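Local coordinates for mannosyl-glycoprotein endo-beta-N-acetylglucosamidase-like domain-containing protein (Pseudomonas protegens, PDB 4KT3) that acts as a type VI secretion effector, a glycoside hydrolase directed at peptidoglycan, here in complex with its immunity protein, at residues D56-N61 / G131-M136; A137-L142 / G159-L164; S123-A128 / V143-N148. All blocks are in the same frame, centred on the assembly; numbering follows the deposited sequence.

How the contacts relate
All three contacts involve helix 135-144, taken in order along its length. Contact 1 holds its N-terminal lead-in against the start of helix 59-70, contact 2 packs its middle on the beginning of helix 160-174, and contact 3 joins its C-terminal exit to the end of helix 114-129. Their centres lie about 11 Å apart (contacts 1 and 2), 12 Å (2 and 3) and 14 Å (1 and 3). Phe138 of contact 2 touches Gln132 and Asn61 of contact 1, while Phe160 of contact 2 packs on Val143 of contact 3. The immunity protein, a putative lipoprotein, reaches contacts 2 and 3, whereas contact 1 has no touching residue in that chain.

Contact 1 (D56-N61 / G131-M136); sequences DLPVEN and GQRDPM
The Schellman motif that ends helix 35-54, with Asp56 at its positive-phi position, lies against Gly131 in the loop leading to helix 135-144. Backbone bonding between Leu55 and Gly131 holds the two loops side by side. Gly131 CA comes within 3.2 Å of Asp56 O in a CA-H...O contact, and its own positive phi is one that glycine adopts readily. Asp56 CG is anti to its backbone N (chi1 -176°), and from there OD1 forms a salt bridge with Arg133 NH1 at 3.0 Å, although the hydrogen bond within this pair is weak, bent well away from straight. The Arg133 chain bends at its third torsion and passes Pro58, whose CD is 3.6 Å from Arg133 CB. Farther out, Pro58 CD sits 3.7 Å above the Arg133 guanidinium plane, over its centre. Proline suits this place because its rigid ring offers CH groups to a flat cation. On the buried side, Leu57 pushes CD2 to 3.3 Å from Gln132 O, and its side chain continues onto Phe138. Asn61, in the first turn of helix 59-70, sends ND2 to Arg133 O over 2.9 Å, with an N-H...O angle of 162°. The donor stands above the carbonyl plane, 50° out of it. At the end of the loop, Asp134 takes the N-cap position of helix 135-144, its OD2 accepting from the backbone N of Ala137. The chemistry is thus split: a buried asparagine amide meets a main-chain carbonyl with a fairly straight bond, which a neutral amide donor can provide without bringing a charge into the buried side, whereas the weaker ion pair lies at a more exposed margin, where water would be expected to reduce its electrostatic contribution.

Contact 2 (A137-L142 / G159-L164); sequences AFAQAL and GFARYL
Phe160, in the first turn of helix 160-174, reaches across to helix 135-144 with the edge of its ring. Its CG is anti to the backbone N (chi1 173°), and the ring's CE1 lies 3.8 Å from Ala139 O, which is in the plane of the ring. CZ, also at the edge, comes within 4.4 Å of Leu142 CD2. A large flat side chain suits this position, because its length carries the ring past the small Ala139 to Leu142, and it also touches Val143 and Asn148. Next comes Ala161, pointing at the other helix. Its CA is 3.6 Å from Ala139 CB, and its CB is 3.8 Å from the same methyl, so two small side chains meet where the backbones come near each other. Tyr163 takes another direction, its OH hydrogen-bonding to Glu94 and Asn96 of the immunity protein chain. Leu164, one turn after Phe160, returns to the interface: its CD2 is 3.6 Å from Leu142 CD2 and 3.9 Å from Ala139 CB, the two leucine side chains crossing at about a right angle. Leu142 continues the apolar layer to Leu65, Phe121 and Val129. With 8.4 Å between the segment axes and an angle of 130° between their directions, this is close helix-helix packing through facing alanines, within the largely helical fold of a glucosaminidase-family domain, assigned to the lysozyme clan.

Contact 3 (S123-A128 / V143-N148); sequences SSFGTA and VRSGYN
Phe125 and Tyr147 form a T-shaped pair, the edge of the tyrosine directed at the face of the phenylalanine. The planes stand at 90° with centroids 5.3 Å apart. Phe125 points its CB at the other segment, and CG lies anti to the carbonyl carbon (chi1 -63°); the ring meets the turn after helix 135-144. Tyr147 CD2 comes 3.8 Å from Phe125 CE2, lying above the phenylalanine plane but displaced towards the rim. Tyr147 CB lies over the same ring, 4.1 Å from its centroid, in a CH-pi contact. Both the stem and the ring of the tyrosine therefore press on one phenylalanine; a broad flat ring suits the place because one face can take both the CB and the ring edge. Ser145 takes the crowded rotamer, OG between the backbone N and carbonyl carbon. There OG hydrogen-bonds back to Leu142 O and also lies 3.5 Å from Phe125 CD1. Serine suits the helix end because its short hydroxyl can bond back to Leu142 O while lying close beside the Phe125 ring. Ser145 CB packs tightly on Ala128 CB at 3.5 Å. Gly146 supplies the positive phi of the Schellman motif that turns the chain towards Tyr147. At the outer margin one water bridges the helices, donating to Ala128 O (3.0 Å) and accepting from Arg144 NH2 (2.7 Å). Around this surface contact, Gly75 and Ala76 of the immunity protein chain pack on Phe125 and Tyr147 respectively, Phe125 leans on Met87 of a loop, and Tyr147 also meets the ring of Phe121 of helix 114-129 and touches Leu65 and Glu69 of helix 59-70.

Contact 1 (D56-N61 / G131-M136)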
ATOM      1  N   ASP A  56       0.214 -16.805 -18.321  1.00 14.43           N
ATOM      2  CA  ASP A  56      -1.185 -17.223 -18.371  1.00 14.57           C
ATOM      3  C   ASP A  56      -1.972 -16.651 -17.183  1.00 12.72           C
ATOM      4  O   ASP A  56      -2.659 -17.387 -16.462  1.00 16.45           O
ATOM      5  CB  ASP A  56      -1.296 -18.747 -18.408  1.00 15.76           C
ATOM      6  CG  ASP A  56      -2.729 -19.227 -18.557  1.00 15.97           C
ATOM      7  OD1 ASP A  56      -3.587 -18.467 -19.069  1.00 20.64           O
ATOM      8  OD2 ASP A  56      -3.015 -20.388 -18.182  1.00 19.66           O
ATOM      9  N   LEU A  57      -1.870 -15.327 -17.013  1.00 13.85           N
ATOM     10  CA  LEU A  57      -2.560 -14.602 -15.945  1.00 12.96           C
ATOM     11  C   LEU A  57      -3.360 -13.437 -16.503  1.00 13.34           C
ATOM     12  O   LEU A  57      -2.911 -12.764 -17.434  1.00 14.62           O
ATOM     13  CB  LEU A  57      -1.546 -14.020 -14.946  1.00 17.73           C
ATOM     14  CG  LEU A  57      -0.727 -14.988 -14.087  1.00 15.72           C
ATOM     15  CD1 LEU A  57       0.288 -14.194 -13.281  1.00 17.03           C
ATOM     16  CD2 LEU A  57      -1.652 -15.772 -13.177  1.00 18.95           C
ATOM     17  N   PRO A  58      -4.522 -13.157 -15.900  1.00 12.81           N
ATOM     18  CA  PRO A  58      -5.167 -11.868 -16.160  1.00 12.97           C
ATOM     19  C   PRO A  58      -4.218 -10.733 -15.775  1.00 11.96           C
ATOM     20  O   PRO A  58      -3.554 -10.804 -14.741  1.00 12.08           O
ATOM     21  CB  PRO A  58      -6.384 -11.878 -15.230  1.00 12.80           C
ATOM     22  CG  PRO A  58      -6.635 -13.326 -14.926  1.00 14.83           C
ATOM     23  CD  PRO A  58      -5.267 -13.962 -14.918  1.00 13.15           C
ATOM     24  N   VAL A  59      -4.148  -9.704 -16.601  1.00 12.49           N
ATOM     25  CA  VAL A  59      -3.199  -8.629 -16.346  1.00 10.59           C
ATOM     26  C   VAL A  59      -3.398  -7.981 -14.969  1.00 12.03           C
ATOM     27  O   VAL A  59      -2.429  -7.599 -14.310  1.00 12.11           O
ATOM     28  CB  VAL A  59      -3.214  -7.572 -17.485  1.00 13.68           C
ATOM     29  CG1 VAL A  59      -4.541  -6.852 -17.560  1.00 14.93           C
ATOM     30  CG2 VAL A  59      -2.054  -6.604 -17.313  1.00 15.18           C
ATOM     31  N   GLU A  60      -4.647  -7.873 -14.531  1.00 10.40           N
ATOM     32  CA  GLU A  60      -4.938  -7.283 -13.229  1.00 12.33           C
ATOM     33  C   GLU A  60      -4.323  -8.056 -12.068  1.00 12.25           C
ATOM     34  O   GLU A  60      -4.105  -7.490 -10.996  1.00 12.22           O
ATOM     35  CB  GLU A  60      -6.450  -7.143 -13.009  1.00 12.12           C
ATOM     36  CG  GLU A  60      -7.253  -8.443 -13.031  1.00 13.04           C
ATOM     37  CD  GLU A  60      -7.851  -8.772 -14.403  1.00 12.22           C
ATOM     38  OE1 GLU A  60      -7.262  -8.390 -15.443  1.00 14.05           O
ATOM     39  OE2 GLU A  60      -8.911  -9.435 -14.421  1.00 15.52           O
ATOM     40  N   ASN A  61      -4.051  -9.338 -12.257  1.00 11.13           N
ATOM     41  CA  ASN A  61      -3.419 -10.102 -11.176  1.00 11.55           C
ATOM     42  C   ASN A  61      -1.991  -9.600 -10.948  1.00 10.89           C
ATOM     43  O   ASN A  61      -1.557  -9.389  -9.798  1.00 13.38           O
ATOM     44  CB  ASN A  61      -3.384 -11.592 -11.482  1.00 12.01           C
ATOM     45  CG  ASN A  61      -4.765 -12.238 -11.478  1.00 12.57           C
ATOM     46  OD1 ASN A  61      -5.782 -11.579 -11.689  1.00 13.46           O
ATOM     47  ND2 ASN A  61      -4.798 -13.547 -11.259  1.00 13.04           N
ATOM     48  N   GLY A 131      -0.860 -19.614 -14.685  1.00 14.56           N
ATOM     49  CA  GLY A 131      -2.187 -20.160 -14.884  1.00 15.87           C
ATOM     50  C   GLY A 131      -3.122 -20.011 -13.701  1.00 14.26           C
ATOM     51  O   GLY A 131      -4.239 -20.518 -13.742  1.00 19.15           O
ATOM     52  N   GLN A 132      -2.672 -19.343 -12.640  1.00 15.96           N
ATOM     53  CA  GLN A 132      -3.514 -19.174 -11.460  1.00 14.66           C
ATOM     54  C   GLN A 132      -4.330 -17.900 -11.670  1.00 14.37           C
ATOM     55  O   GLN A 132      -3.991 -16.834 -11.148  1.00 16.32           O
ATOM     56  CB  GLN A 132      -2.659 -19.078 -10.200  1.00 17.97           C
ATOM     57  CG  GLN A 132      -1.751 -20.269 -10.002  1.00 18.17           C
ATOM     58  CD  GLN A 132      -2.485 -21.519  -9.569  1.00 24.98           C
ATOM     59  OE1 GLN A 132      -3.654 -21.480  -9.197  1.00 27.53           O
ATOM     60  NE2 GLN A 132      -1.787 -22.639  -9.602  1.00 30.53           N
ATOM     61  N   ARG A 133      -5.395 -18.018 -12.458  1.00 15.35           N
ATOM     62  CA  ARG A 133      -6.100 -16.845 -12.959  1.00 14.28           C
ATOM     63  C   ARG A 133      -7.071 -16.272 -11.939  1.00 15.72           C
ATOM     64  O   ARG A 133      -7.232 -15.054 -11.833  1.00 16.45           O
ATOM     65  CB  ARG A 133      -6.823 -17.186 -14.272  1.00 16.93           C
ATOM     66  CG  ARG A 133      -5.878 -17.706 -15.353  1.00 17.43           C
ATOM     67  CD  ARG A 133      -6.598 -17.920 -16.693  1.00 19.36           C
ATOM     68  NE  ARG A 133      -7.126 -16.665 -17.240  1.00 18.73           N
ATOM     69  CZ  ARG A 133      -6.425 -15.790 -17.962  1.00 17.62           C
ATOM     70  NH1 ARG A 133      -5.154 -16.008 -18.258  1.00 19.84           N
ATOM     71  NH2 ARG A 133      -7.006 -14.687 -18.411  1.00 20.12           N
ATOM     72  N   ASP A 134      -7.735 -17.146 -11.192  1.00 14.07           N
ATOM     73  CA  ASP A 134      -8.609 -16.697 -10.115  1.00 15.67           C
ATOM     74  C   ASP A 134      -7.772 -15.933  -9.100  1.00 14.20           C
ATOM     75  O   ASP A 134      -6.716 -16.397  -8.699  1.00 16.99           O
ATOM     76  CB  ASP A 134      -9.289 -17.886  -9.446  1.00 20.16           C
ATOM     77  CG  ASP A 134     -10.122 -17.484  -8.256  1.00 22.94           C
ATOM     78  OD1 ASP A 134     -11.242 -16.960  -8.460  1.00 25.76           O
ATOM     79  OD2 ASP A 134      -9.660 -17.704  -7.114  1.00 24.02           O
ATOM     80  N   PRO A 135      -8.232 -14.739  -8.690  1.00 15.66           N
ATOM     81  CA  PRO A 135      -7.421 -13.919  -7.778  1.00 14.07           C
ATOM     82  C   PRO A 135      -7.063 -14.599  -6.447  1.00 12.52           C
ATOM     83  O   PRO A 135      -5.938 -14.416  -5.963  1.00 15.21           O
ATOM     84  CB  PRO A 135      -8.308 -12.693  -7.552  1.00 15.82           C
ATOM     85  CG  PRO A 135      -9.041 -12.551  -8.843  1.00 16.11           C
ATOM     86  CD  PRO A 135      -9.353 -13.971  -9.260  1.00 17.34           C
HETATM   87  N   MSE A 136      -7.987 -15.358  -5.861  1.00 16.90           N
HETATM   88  CA  MSE A 136      -7.666 -16.088  -4.640  1.00 16.94           C
HETATM   89  C   MSE A 136      -6.625 -17.176  -4.877  1.00 17.82           C
HETATM   90  O   MSE A 136      -5.699 -17.330  -4.086  1.00 19.66           O
HETATM   91  CB  MSE A 136      -8.922 -16.720  -4.030  1.00 21.97           C
HETATM   92  CG  MSE A 136      -9.859 -15.705  -3.427  1.00 25.78           C
HETATM   93 SE   MSE A 136      -9.147 -15.004  -1.771  0.63 22.96          SE
HETATM   94  CE  MSE A 136      -9.485 -16.538  -0.634  1.00 25.47           C
TER

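Contact 2 (A137-L142 / G159-L164)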
ATOM      1  N   ALA A 137      -6.792 -17.937  -5.952  1.00 18.55           N
ATOM      2  CA  ALA A 137      -5.828 -18.969  -6.320  1.00 19.68           C
ATOM      3  C   ALA A 137      -4.460 -18.348  -6.559  1.00 13.57           C
ATOM      4  O   ALA A 137      -3.434 -18.918  -6.187  1.00 15.74           O
ATOM      5  CB  ALA A 137      -6.295 -19.707  -7.557  1.00 19.61           C
ATOM      6  N   PHE A 138      -4.441 -17.191  -7.215  1.00 13.55           N
ATOM      7  CA  PHE A 138      -3.191 -16.481  -7.456  1.00 13.54           C
ATOM      8  C   PHE A 138      -2.488 -16.143  -6.126  1.00 14.44           C
ATOM      9  O   PHE A 138      -1.303 -16.415  -5.954  1.00 14.47           O
ATOM     10  CB  PHE A 138      -3.463 -15.214  -8.285  1.00 12.55           C
ATOM     11  CG  PHE A 138      -2.244 -14.368  -8.533  1.00 14.68           C
ATOM     12  CD1 PHE A 138      -1.273 -14.772  -9.434  1.00 13.82           C
ATOM     13  CD2 PHE A 138      -2.063 -13.178  -7.849  1.00 14.93           C
ATOM     14  CE1 PHE A 138      -0.156 -13.988  -9.670  1.00 13.60           C
ATOM     15  CE2 PHE A 138      -0.949 -12.391  -8.078  1.00 16.01           C
ATOM     16  CZ  PHE A 138       0.012 -12.799  -8.974  1.00 13.05           C
ATOM     17  N   ALA A 139      -3.218 -15.548  -5.193  1.00 15.14           N
ATOM     18  CA  ALA A 139      -2.615 -15.155  -3.928  1.00 14.89           C
ATOM     19  C   ALA A 139      -2.120 -16.390  -3.174  1.00 16.01           C
ATOM     20  O   ALA A 139      -1.043 -16.385  -2.579  1.00 15.15           O
ATOM     21  CB  ALA A 139      -3.614 -14.386  -3.091  1.00 18.26           C
ATOM     22  N   GLN A 140      -2.900 -17.463  -3.215  1.00 18.44           N
ATOM     23  CA  GLN A 140      -2.493 -18.694  -2.542  1.00 19.49           C
ATOM     24  C   GLN A 140      -1.217 -19.290  -3.150  1.00 17.21           C
ATOM     25  O   GLN A 140      -0.356 -19.789  -2.434  1.00 18.66           O
ATOM     26  CB  GLN A 140      -3.642 -19.705  -2.547  1.00 23.66           C
ATOM     27  CG  GLN A 140      -4.820 -19.267  -1.663  1.00 26.04           C
ATOM     28  CD  GLN A 140      -6.146 -19.885  -2.081  1.00 30.06           C
ATOM     29  OE1 GLN A 140      -6.223 -20.614  -3.074  1.00 32.11           O
ATOM     30  NE2 GLN A 140      -7.202 -19.578  -1.331  1.00 36.11           N
ATOM     31  N   ALA A 141      -1.076 -19.202  -4.468  1.00 16.10           N
ATOM     32  CA  ALA A 141       0.121 -19.699  -5.132  1.00 18.86           C
ATOM     33  C   ALA A 141       1.328 -18.838  -4.767  1.00 15.20           C
ATOM     34  O   ALA A 141       2.454 -19.335  -4.661  1.00 17.75           O
ATOM     35  CB  ALA A 141      -0.081 -19.726  -6.644  1.00 18.53           C
ATOM     36  N   LEU A 142       1.085 -17.545  -4.580  1.00 16.99           N
ATOM     37  CA  LEU A 142       2.124 -16.611  -4.186  1.00 18.36           C
ATOM     38  C   LEU A 142       2.728 -17.052  -2.857  1.00 20.66           C
ATOM     39  O   LEU A 142       3.949 -17.070  -2.678  1.00 22.98           O
ATOM     40  CB  LEU A 142       1.517 -15.211  -4.042  1.00 23.60           C
ATOM     41  CG  LEU A 142       2.289 -14.007  -4.537  1.00 30.11           C
ATOM     42  CD1 LEU A 142       2.939 -14.251  -5.882  1.00 17.25           C
ATOM     43  CD2 LEU A 142       1.323 -12.836  -4.605  1.00 23.11           C
ATOM     44  N   GLY A 159      -7.725 -12.214   5.572  1.00 44.85           N
ATOM     45  CA  GLY A 159      -6.417 -12.824   5.480  1.00 38.72           C
ATOM     46  C   GLY A 159      -5.672 -12.334   4.255  1.00 28.63           C
ATOM     47  O   GLY A 159      -6.184 -11.509   3.480  1.00 26.84           O
ATOM     48  N   PHE A 160      -4.462 -12.851   4.067  1.00 27.74           N
ATOM     49  CA  PHE A 160      -3.589 -12.376   3.003  1.00 22.72           C
ATOM     50  C   PHE A 160      -4.253 -12.497   1.631  1.00 24.29           C
ATOM     51  O   PHE A 160      -4.245 -11.546   0.836  1.00 19.96           O
ATOM     52  CB  PHE A 160      -2.266 -13.150   3.006  1.00 25.98           C
ATOM     53  CG  PHE A 160      -1.388 -12.833   1.838  1.00 25.54           C
ATOM     54  CD1 PHE A 160      -1.394 -13.642   0.702  1.00 22.99           C
ATOM     55  CD2 PHE A 160      -0.571 -11.716   1.859  1.00 33.31           C
ATOM     56  CE1 PHE A 160      -0.594 -13.340  -0.383  1.00 23.60           C
ATOM     57  CE2 PHE A 160       0.227 -11.410   0.777  1.00 31.18           C
ATOM     58  CZ  PHE A 160       0.219 -12.226  -0.347  1.00 29.41           C
ATOM     59  N   ALA A 161      -4.827 -13.662   1.344  1.00 23.34           N
ATOM     60  CA  ALA A 161      -5.340 -13.925   0.000  1.00 19.34           C
ATOM     61  C   ALA A 161      -6.515 -13.024  -0.360  1.00 19.80           C
ATOM     62  O   ALA A 161      -6.566 -12.474  -1.460  1.00 20.78           O
ATOM     63  CB  ALA A 161      -5.736 -15.388  -0.145  1.00 20.75           C
ATOM     64  N   ARG A 162      -7.460 -12.884   0.563  1.00 20.44           N
ATOM     65  CA  ARG A 162      -8.651 -12.093   0.311  1.00 19.37           C
ATOM     66  C   ARG A 162      -8.273 -10.625   0.138  1.00 17.64           C
ATOM     67  O   ARG A 162      -8.848  -9.919  -0.698  1.00 19.65           O
ATOM     68  CB  ARG A 162      -9.653 -12.265   1.446  1.00 24.86           C
ATOM     69  CG  ARG A 162     -10.979 -11.564   1.220  1.00 27.59           C
ATOM     70  CD  ARG A 162     -11.773 -12.223   0.105  1.00 33.21           C
ATOM     71  NE  ARG A 162     -11.585 -11.552  -1.175  1.00 34.01           N
ATOM     72  CZ  ARG A 162     -12.033 -12.017  -2.339  1.00 32.57           C
ATOM     73  NH1 ARG A 162     -12.693 -13.168  -2.393  1.00 36.73           N
ATOM     74  NH2 ARG A 162     -11.819 -11.333  -3.452  1.00 32.14           N
ATOM     75  N   TYR A 163      -7.308 -10.165   0.937  1.00 16.84           N
ATOM     76  CA  TYR A 163      -6.849  -8.786   0.863  1.00 15.80           C
ATOM     77  C   TYR A 163      -6.228  -8.501  -0.516  1.00 15.38           C
ATOM     78  O   TYR A 163      -6.559  -7.505  -1.160  1.00 15.54           O
ATOM     79  CB  TYR A 163      -5.864  -8.488   2.007  1.00 15.74           C
ATOM     80  CG  TYR A 163      -5.332  -7.065   2.017  1.00 15.47           C
ATOM     81  CD1 TYR A 163      -4.155  -6.738   1.359  1.00 15.09           C
ATOM     82  CD2 TYR A 163      -6.007  -6.055   2.680  1.00 16.25           C
ATOM     83  CE1 TYR A 163      -3.673  -5.430   1.350  1.00 14.58           C
ATOM     84  CE2 TYR A 163      -5.532  -4.752   2.688  1.00 14.79           C
ATOM     85  CZ  TYR A 163      -4.364  -4.449   2.025  1.00 13.75           C
ATOM     86  OH  TYR A 163      -3.879  -3.166   2.023  1.00 13.56           O
ATOM     87  N   LEU A 164      -5.345  -9.383  -0.980  1.00 16.35           N
ATOM     88  CA  LEU A 164      -4.716  -9.181  -2.276  1.00 15.42           C
ATOM     89  C   LEU A 164      -5.745  -9.333  -3.396  1.00 14.89           C
ATOM     90  O   LEU A 164      -5.727  -8.582  -4.368  1.00 14.46           O
ATOM     91  CB  LEU A 164      -3.572 -10.169  -2.490  1.00 15.36           C
ATOM     92  CG  LEU A 164      -2.862 -10.117  -3.851  1.00 14.58           C
ATOM     93  CD1 LEU A 164      -2.340  -8.729  -4.153  1.00 15.36           C
ATOM     94  CD2 LEU A 164      -1.711 -11.099  -3.867  1.00 17.63           C
TER

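Contact 3 (S123-A128 / V143-N148)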
ATOM      1  N   SER A 123      10.676 -14.233 -13.603  1.00 14.37           N
ATOM      2  CA  SER A 123      11.819 -15.146 -13.596  1.00 13.17           C
ATOM      3  C   SER A 123      11.831 -16.015 -12.328  1.00 13.14           C
ATOM      4  O   SER A 123      11.996 -17.250 -12.394  1.00 16.73           O
ATOM      5  CB  SER A 123      13.118 -14.331 -13.723  1.00 17.47           C
ATOM      6  OG  SER A 123      14.257 -15.164 -13.850  1.00 24.22           O
ATOM      7  N   SER A 124      11.638 -15.392 -11.167  1.00 12.38           N
ATOM      8  CA  SER A 124      11.744 -16.102  -9.903  1.00 13.41           C
ATOM      9  C   SER A 124      10.477 -16.861  -9.510  1.00 14.87           C
ATOM     10  O   SER A 124      10.571 -17.927  -8.893  1.00 17.80           O
ATOM     11  CB  SER A 124      12.081 -15.115  -8.772  1.00 15.70           C
ATOM     12  OG  SER A 124      13.385 -14.593  -8.930  1.00 18.33           O
ATOM     13  N   PHE A 125       9.307 -16.307  -9.819  1.00 14.81           N
ATOM     14  CA  PHE A 125       8.044 -16.821  -9.260  1.00 13.44           C
ATOM     15  C   PHE A 125       7.008 -17.192 -10.324  1.00 14.20           C
ATOM     16  O   PHE A 125       5.924 -17.668 -10.002  1.00 15.83           O
ATOM     17  CB  PHE A 125       7.463 -15.786  -8.279  1.00 14.12           C
ATOM     18  CG  PHE A 125       8.354 -15.553  -7.096  1.00 16.38           C
ATOM     19  CD1 PHE A 125       8.436 -16.498  -6.093  1.00 20.48           C
ATOM     20  CD2 PHE A 125       9.153 -14.427  -7.016  1.00 18.87           C
ATOM     21  CE1 PHE A 125       9.270 -16.316  -5.024  1.00 21.69           C
ATOM     22  CE2 PHE A 125       9.990 -14.239  -5.939  1.00 19.68           C
ATOM     23  CZ  PHE A 125      10.053 -15.196  -4.948  1.00 21.71           C
ATOM     24  N   GLY A 126       7.362 -16.996 -11.589  1.00 14.19           N
ATOM     25  CA  GLY A 126       6.418 -17.157 -12.675  1.00 16.37           C
ATOM     26  C   GLY A 126       5.921 -18.583 -12.793  1.00 16.24           C
ATOM     27  O   GLY A 126       4.719 -18.834 -12.914  1.00 18.42           O
ATOM     28  N   THR A 127       6.840 -19.531 -12.760  1.00 20.95           N
ATOM     29  CA  THR A 127       6.454 -20.912 -12.971  1.00 23.70           C
ATOM     30  C   THR A 127       5.518 -21.324 -11.841  1.00 17.73           C
ATOM     31  O   THR A 127       4.547 -22.041 -12.050  1.00 25.38           O
ATOM     32  CB  THR A 127       7.700 -21.810 -13.079  1.00 22.29           C
ATOM     33  OG1 THR A 127       8.456 -21.412 -14.227  1.00 32.19           O
ATOM     34  CG2 THR A 127       7.334 -23.262 -13.229  1.00 28.42           C
ATOM     35  N   ALA A 128       5.772 -20.807 -10.645  1.00 21.13           N
ATOM     36  CA  ALA A 128       4.934 -21.119  -9.497  1.00 21.42           C
ATOM     37  C   ALA A 128       3.513 -20.541  -9.571  1.00 20.54           C
ATOM     38  O   ALA A 128       2.561 -21.165  -9.098  1.00 28.00           O
ATOM     39  CB  ALA A 128       5.624 -20.693  -8.206  1.00 25.77           C
ATOM     40  N   VAL A 143       1.866 -17.415  -1.921  1.00 21.96           N
ATOM     41  CA  VAL A 143       2.323 -17.911  -0.628  1.00 23.94           C
ATOM     42  C   VAL A 143       3.047 -19.255  -0.732  1.00 23.04           C
ATOM     43  O   VAL A 143       4.071 -19.465  -0.085  1.00 26.38           O
ATOM     44  CB  VAL A 143       1.153 -18.046   0.352  1.00 24.61           C
ATOM     45  CG1 VAL A 143       1.598 -18.752   1.612  1.00 27.42           C
ATOM     46  CG2 VAL A 143       0.600 -16.666   0.675  1.00 25.69           C
ATOM     47  N   ARG A 144       2.513 -20.167  -1.531  1.00 25.33           N
ATOM     48  CA  ARG A 144       3.134 -21.479  -1.695  1.00 23.60           C
ATOM     49  C   ARG A 144       4.544 -21.363  -2.262  1.00 26.77           C
ATOM     50  O   ARG A 144       5.438 -22.141  -1.904  1.00 28.69           O
ATOM     51  CB  ARG A 144       2.283 -22.354  -2.616  1.00 26.09           C
ATOM     52  CG  ARG A 144       1.254 -23.191  -1.885  1.00 32.60           C
ATOM     53  CD  ARG A 144       0.778 -24.377  -2.712  1.00 34.62           C
ATOM     54  NE  ARG A 144       0.440 -23.992  -4.077  1.00 35.37           N
ATOM     55  CZ  ARG A 144      -0.686 -23.379  -4.441  1.00 34.49           C
ATOM     56  NH1 ARG A 144      -1.617 -23.068  -3.547  1.00 36.99           N
ATOM     57  NH2 ARG A 144      -0.881 -23.078  -5.712  1.00 34.67           N
ATOM     58  N   SER A 145       4.738 -20.388  -3.145  1.00 22.43           N
ATOM     59  CA  SER A 145       6.008 -20.187  -3.829  1.00 25.77           C
ATOM     60  C   SER A 145       7.072 -19.580  -2.920  1.00 24.92           C
ATOM     61  O   SER A 145       8.240 -19.550  -3.283  1.00 31.44           O
ATOM     62  CB  SER A 145       5.807 -19.272  -5.042  1.00 25.76           C
ATOM     63  OG  SER A 145       5.583 -17.932  -4.646  1.00 22.84           O
ATOM     64  N   GLY A 146       6.659 -19.077  -1.762  1.00 23.66           N
ATOM     65  CA  GLY A 146       7.565 -18.381  -0.861  1.00 26.66           C
ATOM     66  C   GLY A 146       7.792 -16.906  -1.191  1.00 20.65           C
ATOM     67  O   GLY A 146       8.644 -16.262  -0.596  1.00 24.12           O
ATOM     68  N   TYR A 147       7.040 -16.362  -2.144  1.00 18.92           N
ATOM     69  CA  TYR A 147       7.108 -14.933  -2.408  1.00 17.23           C
ATOM     70  C   TYR A 147       6.837 -14.141  -1.122  1.00 16.31           C
ATOM     71  O   TYR A 147       7.593 -13.228  -0.759  1.00 16.61           O
ATOM     72  CB  TYR A 147       6.088 -14.555  -3.491  1.00 15.17           C
ATOM     73  CG  TYR A 147       6.016 -13.068  -3.783  1.00 16.50           C
ATOM     74  CD1 TYR A 147       5.070 -12.260  -3.172  1.00 14.47           C
ATOM     75  CD2 TYR A 147       6.900 -12.480  -4.665  1.00 13.57           C
ATOM     76  CE1 TYR A 147       5.003 -10.891  -3.457  1.00 11.93           C
ATOM     77  CE2 TYR A 147       6.852 -11.123  -4.944  1.00 11.98           C
ATOM     78  CZ  TYR A 147       5.898 -10.339  -4.350  1.00 11.65           C
ATOM     79  OH  TYR A 147       5.838  -8.991  -4.616  1.00 12.02           O
ATOM     80  N   ASN A 148       5.738 -14.480  -0.461  1.00 17.75           N
ATOM     81  CA  ASN A 148       5.442 -13.991   0.884  1.00 17.94           C
ATOM     82  C   ASN A 148       5.088 -15.218   1.695  1.00 15.47           C
ATOM     83  O   ASN A 148       4.556 -16.183   1.147  1.00 19.02           O
ATOM     84  CB  ASN A 148       4.223 -13.054   0.909  1.00 16.87           C
ATOM     85  CG  ASN A 148       4.505 -11.657   0.391  1.00 16.80           C
ATOM     86  OD1 ASN A 148       5.639 -11.234   0.160  1.00 19.52           O
ATOM     87  ND2 ASN A 148       3.449 -10.931   0.247  1.00 16.45           N
TER
HETATM   88  O   HOH W   1       1.482 -23.201  -7.103  1.00 45.10           O